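Local structure of RabGDI protein (Plasmodium falciparum 3D7, 3P1W) at residues G324-R328 and S383-E387; P93-V98 and P247-P251; P144-A150 and C164-Q169. The protein probably acts as a Rab GDP-dissociation inhibitor, keeping Rab GTPases in their GDP-bound form. All coordinates share one frame; numbering follows the deposited sequence.

Contact 1: residues G324-R328 and S383-E387; sequences GQVIR and SATVE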
loop_
_atom_site.group_PDB
_atom_site.type_symbol
_atom_site.label_atom_id
_atom_site.label_comp_id
_atom_site.label_asym_id
_atom_site.label_seq_id
_atom_site.Cartn_x
_atom_site.Cartn_y
_atom_site.Cartn_z
ATOM N N GLY A 324 -6.354 5.636 15.349
ATOM C CA GLY A 324 -5.091 5.073 15.813
ATOM C C GLY A 324 -3.885 5.819 15.265
ATOM O O GLY A 324 -3.991 6.993 14.868
ATOM N N GLN A 325 -2.733 5.160 15.317
ATOM C CA GLN A 325 -1.475 5.696 14.768
ATOM C C GLN A 325 -0.733 4.592 14.027
ATOM O O GLN A 325 -0.920 3.412 14.317
ATOM C CB GLN A 325 -0.555 6.222 15.889
ATOM C CG GLN A 325 -1.081 7.435 16.646
ATOM C CD GLN A 325 -0.031 8.082 17.512
ATOM O OE1 GLN A 325 0.555 7.436 18.362
ATOM N NE2 GLN A 325 0.196 9.374 17.309
ATOM N N VAL A 326 0.123 5.003 13.104
ATOM C CA VAL A 326 1.013 4.113 12.359
ATOM C C VAL A 326 2.463 4.537 12.647
ATOM O O VAL A 326 2.734 5.734 12.799
ATOM C CB VAL A 326 0.699 4.131 10.852
ATOM C CG1 VAL A 326 0.755 5.589 10.241
ATOM C CG2 VAL A 326 1.681 3.211 10.105
ATOM N N ILE A 327 3.384 3.561 12.777
ATOM C CA ILE A 327 4.804 3.836 12.858
ATOM C C ILE A 327 5.455 3.235 11.634
ATOM O O ILE A 327 5.099 2.118 11.203
ATOM C CB ILE A 327 5.428 3.302 14.193
ATOM C CG1 ILE A 327 6.927 3.607 14.239
ATOM C CG2 ILE A 327 5.116 1.779 14.393
ATOM C CD1 ILE A 327 7.557 3.400 15.671
ATOM N N ARG A 328 6.312 4.027 11.004
ATOM C CA ARG A 328 7.189 3.569 9.948
ATOM C C ARG A 328 8.614 3.922 10.279
ATOM O O ARG A 328 8.914 5.043 10.679
ATOM C CB ARG A 328 6.824 4.173 8.567
ATOM C CG ARG A 328 5.437 3.841 8.106
ATOM C CD ARG A 328 5.161 4.224 6.675
ATOM N NE ARG A 328 3.775 3.891 6.350
ATOM C CZ ARG A 328 2.716 4.675 6.627
ATOM N NH1 ARG A 328 2.877 5.871 7.172
ATOM N NH2 ARG A 328 1.496 4.268 6.339
ATOM N N SER A 383 6.728 -1.194 9.017
ATOM C CA SER A 383 5.516 -0.466 9.297
ATOM C C SER A 383 4.600 -1.296 10.181
ATOM O O SER A 383 4.489 -2.531 10.005
ATOM C CB SER A 383 4.810 -0.079 7.976
ATOM O OG SER A 383 4.575 -1.237 7.168
ATOM N N ALA A 384 3.957 -0.624 11.124
ATOM C CA ALA A 384 3.074 -1.251 12.063
ATOM C C ALA A 384 1.962 -0.320 12.496
ATOM O O ALA A 384 2.138 0.902 12.524
ATOM C CB ALA A 384 3.860 -1.743 13.313
ATOM N N THR A 385 0.835 -0.895 12.894
ATOM C CA THR A 385 -0.215 -0.143 13.596
ATOM C C THR A 385 0.157 -0.100 15.057
ATOM O O THR A 385 0.499 -1.123 15.637
ATOM C CB THR A 385 -1.608 -0.768 13.443
ATOM O OG1 THR A 385 -1.878 -0.972 12.059
ATOM C CG2 THR A 385 -2.713 0.179 14.068
ATOM N N VAL A 386 0.111 1.096 15.647
ATOM C CA VAL A 386 0.529 1.275 17.021
ATOM C C VAL A 386 -0.552 0.684 17.961
ATOM O O VAL A 386 -1.719 1.061 17.886
ATOM C CB VAL A 386 0.747 2.744 17.347
ATOM C CG1 VAL A 386 1.032 2.892 18.850
ATOM C CG2 VAL A 386 1.893 3.348 16.488
ATOM N N GLU A 387 -0.167 -0.264 18.797
ATOM C CA GLU A 387 -1.066 -0.873 19.769
ATOM C C GLU A 387 -0.745 -0.570 21.232
ATOM O O GLU A 387 -1.557 -0.898 22.114
ATOM C CB GLU A 387 -1.093 -2.419 19.569
ATOM C CG GLU A 387 -1.646 -2.770 18.228
ATOM C CD GLU A 387 -1.893 -4.246 17.979
ATOM O OE1 GLU A 387 -1.533 -5.113 18.821
ATOM O OE2 GLU A 387 -2.476 -4.510 16.895
HETATM O O HOH W 1 -3.260 2.645 16.843
#

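Contact 2: residues P93-V98 and P247-P251; sequences PKFILV and PFIYP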
loop_
_atom_site.group_PDB
_atom_site.type_symbol
_atom_site.label_atom_id
_atom_site.label_comp_id
_atom_site.label_asym_id
_atom_site.label_seq_id
_atom_site.Cartn_x
_atom_site.Cartn_y
_atom_site.Cartn_z
ATOM N N PRO A 93 6.434 3.530 1.187
ATOM C CA PRO A 93 6.658 2.652 0.047
ATOM C C PRO A 93 5.664 1.514 0.108
ATOM O O PRO A 93 5.694 0.666 1.039
ATOM C CB PRO A 93 8.087 2.150 0.237
ATOM C CG PRO A 93 8.352 2.219 1.731
ATOM C CD PRO A 93 7.473 3.379 2.231
ATOM N N LYS A 94 4.729 1.529 -0.810
ATOM C CA LYS A 94 3.796 0.422 -0.933
ATOM C C LYS A 94 4.002 -0.248 -2.286
ATOM O O LYS A 94 3.937 0.407 -3.336
ATOM C CB LYS A 94 2.371 0.917 -0.790
ATOM C CG LYS A 94 1.971 1.222 0.670
ATOM C CD LYS A 94 0.694 1.980 0.785
ATOM C CE LYS A 94 0.298 2.238 2.257
ATOM N NZ LYS A 94 -0.402 1.110 2.977
ATOM N N PHE A 95 4.186 -1.548 -2.268
ATOM C CA PHE A 95 4.239 -2.289 -3.521
ATOM C C PHE A 95 2.846 -2.540 -4.133
ATOM O O PHE A 95 1.820 -2.477 -3.469
ATOM C CB PHE A 95 4.964 -3.616 -3.320
ATOM C CG PHE A 95 6.368 -3.506 -2.832
ATOM C CD1 PHE A 95 7.202 -2.474 -3.208
ATOM C CD2 PHE A 95 6.897 -4.512 -2.038
ATOM C CE1 PHE A 95 8.521 -2.435 -2.783
ATOM C CE2 PHE A 95 8.210 -4.454 -1.611
ATOM C CZ PHE A 95 9.019 -3.420 -1.995
ATOM N N ILE A 96 2.820 -2.815 -5.433
ATOM C CA ILE A 96 1.570 -2.847 -6.199
ATOM C C ILE A 96 1.349 -4.234 -6.802
ATOM O O ILE A 96 2.220 -4.768 -7.494
ATOM C CB ILE A 96 1.671 -1.763 -7.282
ATOM C CG1 ILE A 96 1.737 -0.383 -6.615
ATOM C CG2 ILE A 96 0.515 -1.841 -8.302
ATOM C CD1 ILE A 96 2.383 0.673 -7.490
ATOM N N LEU A 97 0.196 -4.829 -6.512
ATOM C CA LEU A 97 -0.141 -6.148 -7.023
ATOM C C LEU A 97 -0.403 -6.066 -8.537
ATOM O O LEU A 97 -1.231 -5.260 -8.993
ATOM C CB LEU A 97 -1.367 -6.703 -6.281
ATOM C CG LEU A 97 -1.759 -8.167 -6.543
ATOM C CD1 LEU A 97 -0.718 -9.177 -6.010
ATOM C CD2 LEU A 97 -3.140 -8.484 -5.949
ATOM N N VAL A 98 0.332 -6.870 -9.304
ATOM C CA VAL A 98 0.227 -6.865 -10.783
ATOM C C VAL A 98 -1.224 -6.959 -11.253
ATOM O O VAL A 98 -1.625 -6.239 -12.157
ATOM C CB VAL A 98 1.071 -7.977 -11.406
ATOM C CG1 VAL A 98 0.770 -8.125 -12.943
ATOM C CG2 VAL A 98 2.523 -7.685 -11.180
ATOM N N PRO A 247 4.337 -11.436 -7.333
ATOM C CA PRO A 247 3.211 -10.774 -7.984
ATOM C C PRO A 247 3.170 -9.254 -7.758
ATOM O O PRO A 247 2.153 -8.627 -8.026
ATOM C CB PRO A 247 1.991 -11.446 -7.335
ATOM C CG PRO A 247 2.458 -11.795 -5.976
ATOM C CD PRO A 247 3.953 -12.028 -6.043
ATOM N N PHE A 248 4.262 -8.668 -7.286
ATOM C CA PHE A 248 4.307 -7.233 -6.970
ATOM C C PHE A 248 5.319 -6.483 -7.821
ATOM O O PHE A 248 6.393 -7.015 -8.137
ATOM C CB PHE A 248 4.648 -6.986 -5.487
ATOM C CG PHE A 248 3.674 -7.599 -4.545
ATOM C CD1 PHE A 248 2.497 -6.943 -4.215
ATOM C CD2 PHE A 248 3.919 -8.851 -4.004
ATOM C CE1 PHE A 248 1.569 -7.550 -3.362
ATOM C CE2 PHE A 248 2.996 -9.449 -3.139
ATOM C CZ PHE A 248 1.838 -8.794 -2.819
ATOM N N ILE A 249 4.960 -5.239 -8.153
ATOM C CA ILE A 249 5.841 -4.309 -8.857
ATOM C C ILE A 249 5.958 -2.993 -8.121
ATOM O O ILE A 249 5.140 -2.665 -7.242
ATOM C CB ILE A 249 5.380 -4.040 -10.316
ATOM C CG1 ILE A 249 3.942 -3.500 -10.366
ATOM C CG2 ILE A 249 5.531 -5.324 -11.130
ATOM C CD1 ILE A 249 3.456 -3.163 -11.809
ATOM N N TYR A 250 6.981 -2.235 -8.517
ATOM C CA TYR A 250 7.290 -0.945 -7.927
ATOM C C TYR A 250 8.041 -0.157 -8.997
ATOM O O TYR A 250 8.804 -0.741 -9.775
ATOM C CB TYR A 250 8.165 -1.168 -6.700
ATOM C CG TYR A 250 8.511 0.010 -5.807
ATOM C CD1 TYR A 250 7.561 0.624 -4.996
ATOM C CD2 TYR A 250 9.829 0.424 -5.681
ATOM C CE1 TYR A 250 7.927 1.644 -4.149
ATOM C CE2 TYR A 250 10.195 1.439 -4.836
ATOM C CZ TYR A 250 9.256 2.051 -4.086
ATOM O OH TYR A 250 9.683 3.063 -3.240
ATOM N N PRO A 251 7.770 1.145 -9.103
ATOM C CA PRO A 251 8.385 1.890 -10.190
ATOM C C PRO A 251 9.845 2.177 -9.958
ATOM O O PRO A 251 10.261 2.371 -8.830
ATOM C CB PRO A 251 7.620 3.217 -10.217
ATOM C CG PRO A 251 6.514 3.098 -9.263
ATOM C CD PRO A 251 6.799 1.944 -8.348
#

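Contact 3: residues P144-A150 and C164-Q169; sequences PATDMEA and CKNFYQ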
loop_
_atom_site.group_PDB
_atom_site.type_symbol
_atom_site.label_atom_id
_atom_site.label_comp_id
_atom_site.label_asym_id
_atom_site.label_seq_id
_atom_site.Cartn_x
_atom_site.Cartn_y
_atom_site.Cartn_z
ATOM N N PRO A 144 4.896 -19.474 -0.981
ATOM C CA PRO A 144 4.681 -20.325 -2.152
ATOM C C PRO A 144 3.455 -19.890 -2.914
ATOM O O PRO A 144 2.428 -19.554 -2.313
ATOM C CB PRO A 144 4.505 -21.719 -1.557
ATOM C CG PRO A 144 4.072 -21.504 -0.170
ATOM C CD PRO A 144 4.558 -20.160 0.280
ATOM N N ALA A 145 3.583 -19.838 -4.236
ATOM C CA ALA A 145 2.501 -19.352 -5.077
ATOM C C ALA A 145 2.122 -20.298 -6.207
ATOM O O ALA A 145 1.241 -19.975 -6.975
ATOM C CB ALA A 145 2.849 -17.974 -5.632
ATOM N N THR A 146 2.776 -21.452 -6.306
ATOM C CA THR A 146 2.344 -22.480 -7.244
ATOM C C THR A 146 2.262 -23.809 -6.521
ATOM O O THR A 146 2.822 -23.978 -5.424
ATOM C CB THR A 146 3.327 -22.642 -8.405
ATOM O OG1 THR A 146 4.544 -23.201 -7.904
ATOM C CG2 THR A 146 3.605 -21.305 -9.083
ATOM N N ASP A 147 1.572 -24.754 -7.151
ATOM C CA ASP A 147 1.433 -26.090 -6.599
ATOM C C ASP A 147 2.811 -26.692 -6.305
ATOM O O ASP A 147 3.020 -27.286 -5.248
ATOM C CB ASP A 147 0.577 -27.008 -7.522
ATOM C CG ASP A 147 1.084 -27.079 -8.966
ATOM O OD1 ASP A 147 1.890 -26.222 -9.391
ATOM O OD2 ASP A 147 0.658 -28.008 -9.691
ATOM N N MET A 148 3.750 -26.491 -7.224
ATOM C CA MET A 148 5.094 -27.035 -7.085
ATOM C C MET A 148 5.870 -26.352 -5.951
ATOM O O MET A 148 6.638 -27.001 -5.249
ATOM C CB MET A 148 5.858 -26.927 -8.414
ATOM C CG MET A 148 5.225 -27.714 -9.588
ATOM S SD MET A 148 5.460 -29.487 -9.461
ATOM C CE MET A 148 4.070 -30.014 -8.439
ATOM N N GLU A 149 5.641 -25.054 -5.754
ATOM C CA GLU A 149 6.285 -24.321 -4.659
ATOM C C GLU A 149 5.765 -24.800 -3.309
ATOM O O GLU A 149 6.544 -24.966 -2.378
ATOM C CB GLU A 149 6.125 -22.812 -4.844
ATOM C CG GLU A 149 6.985 -22.277 -5.995
ATOM C CD GLU A 149 6.831 -20.801 -6.271
ATOM O OE1 GLU A 149 5.975 -20.111 -5.657
ATOM O OE2 GLU A 149 7.592 -20.315 -7.135
ATOM N N ALA A 150 4.468 -25.086 -3.224
ATOM C CA ALA A 150 3.857 -25.612 -2.007
ATOM C C ALA A 150 4.429 -26.969 -1.577
ATOM O O ALA A 150 4.686 -27.200 -0.385
ATOM C CB ALA A 150 2.350 -25.724 -2.189
ATOM N N CYS A 164 -1.356 -28.773 0.714
ATOM C CA CYS A 164 -1.292 -27.426 0.142
ATOM C C CYS A 164 -1.132 -27.465 -1.389
ATOM O O CYS A 164 -1.721 -26.647 -2.097
ATOM C CB CYS A 164 -0.161 -26.612 0.774
ATOM S SG CYS A 164 -0.423 -24.850 0.599
ATOM N N LYS A 165 -0.379 -28.444 -1.903
ATOM C CA LYS A 165 -0.271 -28.642 -3.356
ATOM C C LYS A 165 -1.658 -28.884 -3.938
ATOM O O LYS A 165 -2.015 -28.290 -4.948
ATOM C CB LYS A 165 0.675 -29.796 -3.727
ATOM C CG LYS A 165 0.696 -30.140 -5.253
ATOM C CD LYS A 165 1.328 -31.520 -5.611
ATOM C CE LYS A 165 0.642 -32.734 -4.942
ATOM N NZ LYS A 165 -0.059 -33.708 -5.871
ATOM N N ASN A 166 -2.437 -29.741 -3.284
ATOM C CA ASN A 166 -3.787 -30.073 -3.743
ATOM C C ASN A 166 -4.682 -28.836 -3.712
ATOM O O ASN A 166 -5.480 -28.599 -4.626
ATOM C CB ASN A 166 -4.402 -31.198 -2.890
ATOM C CG ASN A 166 -3.714 -32.553 -3.098
ATOM O OD1 ASN A 166 -3.255 -32.883 -4.199
ATOM N ND2 ASN A 166 -3.655 -33.354 -2.029
ATOM N N PHE A 167 -4.522 -28.026 -2.670
ATOM C CA PHE A 167 -5.285 -26.792 -2.555
ATOM C C PHE A 167 -4.958 -25.842 -3.703
ATOM O O PHE A 167 -5.850 -25.323 -4.355
ATOM C CB PHE A 167 -5.021 -26.129 -1.206
ATOM C CG PHE A 167 -5.731 -24.829 -1.031
ATOM C CD1 PHE A 167 -7.112 -24.794 -0.970
ATOM C CD2 PHE A 167 -5.025 -23.644 -0.924
ATOM C CE1 PHE A 167 -7.789 -23.589 -0.807
ATOM C CE2 PHE A 167 -5.700 -22.436 -0.756
ATOM C CZ PHE A 167 -7.089 -22.423 -0.705
ATOM N N TYR A 168 -3.676 -25.611 -3.956
ATOM C CA TYR A 168 -3.286 -24.736 -5.057
ATOM C C TYR A 168 -3.745 -25.264 -6.419
ATOM O O TYR A 168 -4.158 -24.490 -7.274
ATOM C CB TYR A 168 -1.783 -24.483 -5.055
ATOM C CG TYR A 168 -1.323 -23.386 -4.095
ATOM C CD1 TYR A 168 -2.228 -22.576 -3.400
ATOM C CD2 TYR A 168 0.016 -23.117 -3.942
ATOM C CE1 TYR A 168 -1.778 -21.556 -2.548
ATOM C CE2 TYR A 168 0.469 -22.121 -3.105
ATOM C CZ TYR A 168 -0.417 -21.336 -2.410
ATOM O OH TYR A 168 0.080 -20.329 -1.578
ATOM N N GLN A 169 -3.664 -26.571 -6.623
ATOM C CA GLN A 169 -4.188 -27.170 -7.852
ATOM C C GLN A 169 -5.676 -26.857 -8.013
ATOM O O GLN A 169 -6.100 -26.389 -9.068
ATOM C CB GLN A 169 -3.921 -28.677 -7.889
ATOM C CG GLN A 169 -2.470 -29.017 -8.166
ATOM C CD GLN A 169 -2.210 -30.512 -8.155
ATOM O OE1 GLN A 169 -3.139 -31.309 -8.079
ATOM N NE2 GLN A 169 -0.945 -30.894 -8.230
#

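Contact 1: residues G324-R328 and S383-E387
Ser-383 faces Arg-328 as a non-hydrogen-bonded antiparallel pair, its CB 4.0 Å from CG of the arginine. Its CA carries a hydrogen toward the neighbouring strand, a CA-H...O contact with CA 3.2 Å from Ile-327 O. The hydroxyl takes no part: with chi1 55° OG is tucked between backbone N and carbonyl carbon and bonds to Ala-435 O. Arg-328 runs extended to NE, where a turn (chi4 83°) sets one face of the guanidinium over Val-326 CG2, while NH2 is gripped by the carbonyls of Tyr-433 and Asp-434.

Ala-384 and Ile-327 form the hydrogen-bonded pair. Ile-327 N gives to Ala-384 O at 2.9 Å and Ala-384 N returns the bond to Ile-327 O at 3.0 Å. Ala-384 O also receives a CA-H from Val-326, whose CG2 packs against the same oxygen. On the other face, Ala-384 CB touches Ile-327 CG2 at 3.9 Å.

Thr-385 sits across from Val-326, a non-hydrogen-bonded pair, and reaches Gln-325 O with its CG2 (3.7 Å). Val-386 N then bonds to Gln-325 O at 2.9 Å, nearly straight. Val-386 CG2 lies alongside Gln-325 CB, 3.8 Å off, and reaches on toward Ile-327 CG2. The amide of Gln-325 turns elsewhere, NE2 bonding Asp-414.

This is an interior pairing of the large mixed sheet. Strand 405-418 bonds to the far edge of 324-328, and strand 361-367 continues the sheet beyond Ser-383 and Ala-384. Helix 391-394 packs on Ile-327 and Val-386, and the Tyr-433 to Ala-435 loop lies over the Arg-328 and Ser-383 face.

Contact 2: residues P93-V98 and P247-P251
Phe-95 drives the edge of its ring into one face of Tyr-250. The planes stand at 78° and the centroids 5.3 Å apart, an edge-to-face pair shifted off centre: Phe-95 CE1 hangs over the rim of the tyrosine ring, and Phe-95 CD1 comes within 3.6 Å of Tyr-250 CD1. With CG anti to the backbone N (chi1 -174°), the tyrosine ring runs out beside the chain toward Pro-93, whose CB comes near OH. That hydroxyl bonds to Asp-90, which helps steady the end of the ring, and His-370 makes a second edge-to-face pair with it.

Next along, Phe-95 CB meets Phe-248 CB at 4.0 Å. The Phe-248 ring turns a face to Leu-97, whose CD1 stands 4.3 Å from the ring centroid in a CH-pi contact, 27° off the normal. Leu-97 CD1 also rests on Pro-247 CB, 3.8 Å away.

The backbones beneath are short antiparallel strands at one side of the large mixed sheet. Strand 248-251 is also paired with strand 117-129, through Phe-248 with Val-120 and Tyr-250 with Leu-118, so it lies between two partners. Ile-96 and Ile-249 are the hydrogen-bonded pair, exchanging two backbone bonds.

Beyond Leu-97 the strand has ended, yet Val-98 N still gives a straight bond to Pro-247 O at 2.8 Å. Val-98 CG2 crowds Pro-247 O (3.3 Å) and also meets Ile-249 CG2 at 3.8 Å. Trp-117 lies against Ile-96 and Ile-249, while helix 226-243 touches Val-98 and Ile-249 through Ala-242 and Phe-243.

Contact 3: residues P144-A150 and C164-Q169
Tyr-168 is the bump of this contact. Its ring, thrown out from helix 158-173, slots edge-on into the bend formed by Pro-144, Thr-146 and Ala-150. Thr-146 O lies in the ring plane, 3.3 Å from CD2 of Tyr-168, and Ala-150 CB approaches Tyr-168 CD2 obliquely (3.9 Å). At the far end, OH of Tyr-168 gives a hydrogen bond to Pro-144 O at 2.6 Å, tilted 35° from the carbonyl plane.

Ala-150 is the smaller bump, its CB resting on Cys-164 CB (4.0 Å) and the Lys-165 backbone. On the outer side Asp-147 CB fits against Lys-165 CG and Gln-169 CG, 3.9 and 3.7 Å away. The carboxylate and the Gln-169 amide are turned 71° apart.

Thr-146 is the N-cap, its OG1 accepting from Glu-149 N; separately, Glu-149 OE1 takes Ala-145 N. These helices probably correspond to the helical domain that in related GDIs holds the prenyl-binding pocket. With one polar bond across a mainly apolar fit, the tyrosine hydroxyl and the Pro-144 carbonyl probably satisfy each other where Leu-209 and Met-237 pack round the ring.

In the fold
Contacts 1 and 2 are buried parts of one large mixed sheet, their centres about 21 Å apart and nearest atoms about 5 Å apart. Both rest on antiparallel backbone bonds, but contact 1 adds small aliphatic groups and a buried arginine, whereas contact 2 is built on aromatic rings. The loop after strand 427-429 ties them: Asp-434 gives its backbone O to Arg-328 in contact 1 and its carboxylate to Lys-94 in contact 2. Contact 3 lies farther out, its centre about 26 Å from that of the chain, in a helical part nested in the loop that contact 2 closes. Helix 226-243 touches both of these, and contact 3 relies on one hydroxyl-to-carbonyl bond instead of strand pairing.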